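Local coordinates for protein putative peptidase M23 (Pseudomonas aeruginosa PAO1, PDB 2HSI) that is probably a zinc-dependent metalloendopeptidase of the M23 family, binding a zinc ion in its peptidase domain, though its function has not been established, at residues A[58-63]-A[72-77]. Residues are numbered along the deposited sequence; the frame is centred on the assembly and turned at random.
Sequences KPVLVV and AVVGIP
V60 reaches across to the partner strand with one methyl, CG1, which lies 3.8 Å from the CB of A72 and equally far, 3.8 Å, from CG2 of V74. Anti to the backbone N (chi1 166°), that methyl makes both contacts and also nears the carbonyl oxygen of V73. L87 of strand 83-90, in the same sheet, touches V60, A72 and V74 alike on this buried face. On the other face the side chains of L61 and V73 run alongside each other in the same direction, with CD2 of L61 4.0 Å from CB of V73; P149, from a loop, packs on L61. K58 to V63 and A72 to G75 lie on the two strands, 58-64 and 70-75, of an antiparallel hairpin, neighbours in a six-stranded sheet well away from the zinc site. Its strands splay here: V62 and A72, a non-hydrogen-bonded pair, have their CA atoms 4.6 Å apart, whereas those of V60 and V74 are separated by 6.2 Å. One direct backbone bond joins the segments, from N of V73 to O of L61 at 3.0 Å and nearly straight (164° at the hydrogen), and the CA of A72 adds a C-H contact to the same oxygen. Where the strands diverge, a water fills in for the return bond, accepting from N of L61 and donating to O of V73 at 2.8 Å.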
ATOM      1  N   LYS A  58       6.787   4.452 -12.671  1.00 17.42           N
ATOM      2  CA  LYS A  58       5.810   3.513 -12.114  1.00 16.10           C
ATOM      3  C   LYS A  58       4.407   4.111 -12.208  1.00 18.95           C
ATOM      4  O   LYS A  58       4.223   5.268 -11.842  1.00 16.56           O
ATOM      5  CB  LYS A  58       6.121   3.242 -10.642  1.00 20.56           C
ATOM      6  CG  LYS A  58       7.575   2.809 -10.330  1.00 26.12           C
ATOM      7  CD  LYS A  58       7.723   1.295 -10.298  1.00 29.84           C
ATOM      8  CE  LYS A  58       9.181   0.849 -10.097  1.00 23.68           C
ATOM      9  NZ  LYS A  58       9.700   1.104  -8.723  1.00 37.22           N
ATOM     10  N   PRO A  59       3.410   3.316 -12.664  1.00 17.26           N
ATOM     11  CA  PRO A  59       2.029   3.816 -12.751  1.00 14.63           C
ATOM     12  C   PRO A  59       1.437   4.146 -11.382  1.00 18.42           C
ATOM     13  O   PRO A  59       1.691   3.434 -10.402  1.00 18.33           O
ATOM     14  CB  PRO A  59       1.280   2.661 -13.442  1.00 18.17           C
ATOM     15  CG  PRO A  59       2.087   1.457 -13.164  1.00 18.31           C
ATOM     16  CD  PRO A  59       3.515   1.924 -13.139  1.00 22.64           C
ATOM     17  N   VAL A  60       0.654   5.225 -11.333  1.00 14.36           N
ATOM     18  CA  VAL A  60       0.162   5.820 -10.101  1.00 16.21           C
ATOM     19  C   VAL A  60      -1.376   5.814 -10.060  1.00 13.34           C
ATOM     20  O   VAL A  60      -2.020   5.967 -11.096  1.00 18.18           O
ATOM     21  CB  VAL A  60       0.707   7.283  -9.981  1.00 15.70           C
ATOM     22  CG1 VAL A  60      -0.010   8.089  -8.928  1.00 22.70           C
ATOM     23  CG2 VAL A  60       2.195   7.260  -9.719  1.00 16.50           C
ATOM     24  N   LEU A  61      -1.931   5.627  -8.859  1.00 12.95           N
ATOM     25  CA  LEU A  61      -3.381   5.690  -8.584  1.00 14.85           C
ATOM     26  C   LEU A  61      -3.992   7.046  -8.957  1.00 16.60           C
ATOM     27  O   LEU A  61      -3.549   8.105  -8.487  1.00 16.86           O
ATOM     28  CB  LEU A  61      -3.650   5.392  -7.103  1.00 16.34           C
ATOM     29  CG  LEU A  61      -5.047   5.618  -6.494  1.00 12.83           C
ATOM     30  CD1 LEU A  61      -6.062   4.753  -7.194  1.00 16.52           C
ATOM     31  CD2 LEU A  61      -5.045   5.327  -5.001  1.00 15.55           C
ATOM     32  N   VAL A  62      -5.008   6.990  -9.809  1.00 14.58           N
ATOM     33  CA  VAL A  62      -5.700   8.181 -10.299  1.00 16.21           C
ATOM     34  C   VAL A  62      -7.192   8.059  -9.981  1.00 16.65           C
ATOM     35  O   VAL A  62      -7.841   7.073 -10.346  1.00 16.08           O
ATOM     36  CB  VAL A  62      -5.464   8.383 -11.826  1.00 14.03           C
ATOM     37  CG1 VAL A  62      -6.319   9.517 -12.371  1.00 15.42           C
ATOM     38  CG2 VAL A  62      -3.984   8.646 -12.138  1.00 12.37           C
ATOM     39  N   VAL A  63      -7.730   9.050  -9.277  1.00 16.11           N
ATOM     40  CA  VAL A  63      -9.142   9.050  -8.876  1.00 15.55           C
ATOM     41  C   VAL A  63      -9.722  10.450  -9.062  1.00 17.36           C
ATOM     42  O   VAL A  63      -8.982  11.430  -9.083  1.00 18.56           O
ATOM     43  CB  VAL A  63      -9.352   8.593  -7.389  1.00 17.86           C
ATOM     44  CG1 VAL A  63      -8.853   7.167  -7.155  1.00 21.25           C
ATOM     45  CG2 VAL A  63      -8.689   9.548  -6.387  1.00 22.46           C
ATOM     46  N   ALA A  72      -3.864  12.523  -8.690  1.00 17.06           N
ATOM     47  CA  ALA A  72      -3.026  11.351  -8.414  1.00 14.69           C
ATOM     48  C   ALA A  72      -2.755  11.257  -6.912  1.00 16.70           C
ATOM     49  O   ALA A  72      -2.569  12.276  -6.233  1.00 17.25           O
ATOM     50  CB  ALA A  72      -1.714  11.426  -9.193  1.00 15.48           C
ATOM     51  N   VAL A  73      -2.743  10.035  -6.390  1.00 17.98           N
ATOM     52  CA  VAL A  73      -2.435   9.780  -4.983  1.00 18.72           C
ATOM     53  C   VAL A  73      -1.139   8.985  -5.025  1.00 18.65           C
ATOM     54  O   VAL A  73      -1.143   7.800  -5.380  1.00 16.04           O
ATOM     55  CB  VAL A  73      -3.584   9.008  -4.265  1.00 14.71           C
ATOM     56  CG1 VAL A  73      -3.220   8.670  -2.825  1.00 18.55           C
ATOM     57  CG2 VAL A  73      -4.872   9.828  -4.281  1.00 18.57           C
ATOM     58  N   VAL A  74      -0.038   9.670  -4.708  1.00 16.90           N
ATOM     59  CA  VAL A  74       1.310   9.230  -5.083  1.00 18.50           C
ATOM     60  C   VAL A  74       2.079   8.782  -3.849  1.00 16.99           C
ATOM     61  O   VAL A  74       2.207   9.544  -2.890  1.00 18.10           O
ATOM     62  CB  VAL A  74       2.120  10.382  -5.779  1.00 16.28           C
ATOM     63  CG1 VAL A  74       3.464   9.878  -6.321  1.00 14.38           C
ATOM     64  CG2 VAL A  74       1.322  11.039  -6.907  1.00 21.52           C
ATOM     65  N   GLY A  75       2.589   7.553  -3.878  1.00 16.70           N
ATOM     66  CA  GLY A  75       3.440   7.048  -2.802  1.00 16.52           C
ATOM     67  C   GLY A  75       4.868   7.547  -2.976  1.00 17.32           C
ATOM     68  O   GLY A  75       5.426   7.453  -4.069  1.00 18.79           O
ATOM     69  N   ILE A  76       5.448   8.085  -1.900  1.00 16.52           N
ATOM     70  CA  ILE A  76       6.817   8.616  -1.931  0.50 19.68           C
ATOM     71  C   ILE A  76       7.761   7.669  -1.186  1.00 18.63           C
ATOM     72  O   ILE A  76       7.636   7.501   0.025  1.00 22.15           O
ATOM     73  CB  ILE A  76       6.909  10.031  -1.296  0.50 20.37           C
ATOM     74  CG1 ILE A  76       5.790  10.952  -1.805  0.50 17.36           C
ATOM     75  CG2 ILE A  76       8.297  10.641  -1.517  0.50 17.85           C
ATOM     76  CD1 ILE A  76       5.779  11.194  -3.311  0.50 14.74           C
ATOM     77  N   PRO A  77       8.707   7.038  -1.910  1.00 21.93           N
ATOM     78  CA  PRO A  77       9.631   6.130  -1.199  1.00 24.18           C
ATOM     79  C   PRO A  77      10.392   6.808  -0.056  1.00 27.83           C
ATOM     80  O   PRO A  77      10.666   8.014  -0.113  1.00 23.63           O
ATOM     81  CB  PRO A  77      10.593   5.683  -2.292  1.00 23.05           C
ATOM     82  CG  PRO A  77       9.831   5.861  -3.570  1.00 25.73           C
ATOM     83  CD  PRO A  77       8.971   7.057  -3.363  1.00 19.14           C
TER
HETATM   84  O   HOH W   1      -0.072   5.573  -6.591  1.00 14.95           O